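Long-range contact in dextranase (Pseudarthrobacter oxydans, PDB 6NZS), which probably cleaves internal alpha-1,6-glucosidic linkages of dextran by hydrolysis, as an endo-acting enzyme of glycosyl hydrolase family 49: residues 411-415 and 446-450. Coordinates in Å, arbitrary orientation, origin at the centre of the assembly. Numbering follows the deposited sequence.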
ATOM      1  N   GLY A 411      -6.867  -2.816  -9.963  1.00 10.04           N
ATOM      2  CA  GLY A 411      -7.639  -3.104  -8.776  1.00 10.45           C
ATOM      3  C   GLY A 411      -8.156  -1.842  -8.111  1.00 10.40           C
ATOM      4  O   GLY A 411      -7.788  -0.720  -8.477  1.00  9.50           O
ATOM      5  N   PRO A 412      -9.035  -2.009  -7.133  1.00  9.47           N
ATOM      6  CA  PRO A 412      -9.562  -0.874  -6.372  1.00  8.99           C
ATOM      7  C   PRO A 412      -8.605  -0.522  -5.239  1.00  9.73           C
ATOM      8  O   PRO A 412      -7.531  -1.105  -5.093  1.00 10.87           O
ATOM      9  CB  PRO A 412     -10.842  -1.464  -5.788  1.00  9.52           C
ATOM     10  CG  PRO A 412     -10.434  -2.873  -5.477  1.00 10.87           C
ATOM     11  CD  PRO A 412      -9.572  -3.288  -6.646  1.00 11.32           C
ATOM     12  N   VAL A 413      -9.014   0.453  -4.429  1.00  9.52           N
ATOM     13  CA  VAL A 413      -8.304   0.716  -3.178  1.00  8.69           C
ATOM     14  C   VAL A 413      -8.750  -0.259  -2.084  1.00  9.69           C
ATOM     15  O   VAL A 413      -7.957  -1.068  -1.594  1.00 11.27           O
ATOM     16  CB  VAL A 413      -8.436   2.196  -2.764  1.00  8.66           C
ATOM     17  CG1 VAL A 413      -7.704   2.445  -1.452  1.00 10.17           C
ATOM     18  CG2 VAL A 413      -7.878   3.107  -3.864  1.00 10.25           C
ATOM     19  N   ILE A 414     -10.033  -0.224  -1.727  1.00  8.63           N
ATOM     20  CA  ILE A 414     -10.618  -1.094  -0.707  1.00  9.55           C
ATOM     21  C   ILE A 414     -11.414  -2.202  -1.393  1.00 10.10           C
ATOM     22  O   ILE A 414     -12.215  -1.930  -2.292  1.00 11.04           O
ATOM     23  CB  ILE A 414     -11.529  -0.267   0.211  1.00  9.12           C
ATOM     24  CG1 ILE A 414     -10.690   0.637   1.116  1.00 11.50           C
ATOM     25  CG2 ILE A 414     -12.450  -1.176   1.026  1.00 11.38           C
ATOM     26  CD1 ILE A 414     -11.413   1.903   1.569  1.00 13.94           C
ATOM     27  N   GLN A 415     -11.219  -3.454  -0.955  1.00  9.74           N
ATOM     28  CA  GLN A 415     -11.863  -4.623  -1.556  1.00 10.08           C
ATOM     29  C   GLN A 415     -12.506  -5.479  -0.470  1.00 11.08           C
ATOM     30  O   GLN A 415     -11.852  -5.804   0.522  1.00 12.12           O
ATOM     31  CB  GLN A 415     -10.798  -5.471  -2.256  1.00 11.12           C
ATOM     32  CG  GLN A 415     -11.323  -6.753  -2.910  1.00 11.29           C
ATOM     33  CD  GLN A 415     -12.264  -6.451  -4.047  1.00 10.55           C
ATOM     34  OE1 GLN A 415     -13.473  -6.636  -3.940  1.00 11.77           O
ATOM     35  NE2 GLN A 415     -11.710  -5.951  -5.152  1.00 10.27           N
ATOM     36  N   ASN A 446     -13.545  -4.699 -10.803  1.00 10.93           N
ATOM     37  CA  ASN A 446     -12.610  -4.607  -9.680  1.00 12.03           C
ATOM     38  C   ASN A 446     -11.824  -3.301  -9.765  1.00  9.87           C
ATOM     39  O   ASN A 446     -10.624  -3.300 -10.041  1.00 10.34           O
ATOM     40  CB  ASN A 446     -11.671  -5.839  -9.616  1.00 11.93           C
ATOM     41  CG  ASN A 446     -10.775  -5.974 -10.842  1.00 11.57           C
ATOM     42  OD1 ASN A 446     -11.205  -5.743 -11.972  1.00 12.95           O
ATOM     43  ND2 ASN A 446      -9.520  -6.350 -10.616  1.00 12.45           N
ATOM     44  N   THR A 447     -12.499  -2.188  -9.511  1.00  9.73           N
ATOM     45  CA  THR A 447     -11.852  -0.879  -9.531  1.00  8.87           C
ATOM     46  C   THR A 447     -12.648   0.044  -8.615  1.00 10.09           C
ATOM     47  O   THR A 447     -13.544  -0.410  -7.896  1.00 10.23           O
ATOM     48  CB  THR A 447     -11.664  -0.388 -10.979  1.00  9.34           C
ATOM     49  OG1 THR A 447     -10.867   0.811 -11.005  1.00  9.62           O
ATOM     50  CG2 THR A 447     -13.007  -0.122 -11.631  1.00 10.72           C
ATOM     51  N   CYS A 448     -12.299   1.337  -8.647  1.00  8.77           N
ATOM     52  CA  CYS A 448     -12.867   2.411  -7.828  1.00 10.16           C
ATOM     53  C   CYS A 448     -12.224   2.478  -6.451  1.00  9.55           C
ATOM     54  O   CYS A 448     -11.440   1.602  -6.072  1.00  9.50           O
ATOM     55  CB  CYS A 448     -14.392   2.322  -7.674  1.00  9.68           C
ATOM     56  SG  CYS A 448     -15.320   2.092  -9.203  1.00 10.28           S
ATOM     57  N   ILE A 449     -12.568   3.513  -5.686  1.00  8.54           N
ATOM     58  CA  ILE A 449     -12.028   3.648  -4.336  1.00  9.13           C
ATOM     59  C   ILE A 449     -12.502   2.501  -3.445  1.00  9.07           C
ATOM     60  O   ILE A 449     -11.709   1.900  -2.711  1.00  9.48           O
ATOM     61  CB  ILE A 449     -12.378   5.032  -3.759  1.00  9.11           C
ATOM     62  CG1 ILE A 449     -11.852   6.153  -4.674  1.00 10.58           C
ATOM     63  CG2 ILE A 449     -11.826   5.165  -2.345  1.00 10.05           C
ATOM     64  CD1 ILE A 449     -10.329   6.189  -4.828  1.00 10.96           C
ATOM     65  N   LEU A 450     -13.800   2.184  -3.487  1.00  8.85           N
ATOM     66  CA  LEU A 450     -14.384   1.091  -2.708  1.00  8.18           C
ATOM     67  C   LEU A 450     -15.019   0.064  -3.643  1.00  9.46           C
ATOM     68  O   LEU A 450     -15.662   0.426  -4.633  1.00 10.86           O
ATOM     69  CB  LEU A 450     -15.428   1.626  -1.717  1.00 10.91           C
ATOM     70  CG  LEU A 450     -14.900   2.637  -0.701  1.00 10.60           C
ATOM     71  CD1 LEU A 450     -15.415   4.039  -1.003  1.00 12.95           C
ATOM     72  CD2 LEU A 450     -15.277   2.203   0.716  1.00 12.97           C
TER
HETATM   73  O   HOH W   1      -8.743  -3.354 -12.096  1.00 10.40           O
HETATM   74  O   HOH W   2      -8.299  -0.069 -11.122  1.00 11.46           O
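Ile414 lies beside Leu450, its CD1 4.0 Å from Leu450 CD2. The two residues form a parallel beta bridge, with CA atoms 4.8 Å apart, and both side chains lie on the same face of the sheet. One position earlier, Val413 points toward the other segment. Its CG2 is 4.1 Å from Ile449 CD1, a second apolar contact.

The backbones join through two hydrogen bonds. Val413 N donates to Cys448 O at 3.1 Å, and Ile414 N donates to Ile449 O at 2.9 Å. Two successive amides thus bind two successive carbonyls. This is possible because both segments turn here: Val413 and Ile449 have helix-like backbone angles, and each is followed by an extended residue. The same bend is therefore stacked on itself in successive coils.

Upstream, Pro412 has no amide proton to give. Its ring packs on the backbone instead, with CB 3.6 Å from Thr447 O. Gly411 CA makes a CA-H...O contact of 3.2 Å with Asn446 O. One water links Gly411 N and Asn446 O, at 2.9 and 2.8 Å. Another lies between Gly411 O and Thr447 OG1, at 2.8 and 2.7 Å; Thr447 OG1 is also hydrogen-bonded to Asn486 ND2.

This stacking of parallel coils is characteristic of the right-handed beta-helix of family 49. Cys448 ties its coil to the next through a disulfide with Cys487. Ile414 and Leu450 reach into the interior against Phe476 of strand 469-482. In their own parallel sheet, strand 414-415 sits between strands 391-392 and 450-452, and strand 489-493 follows.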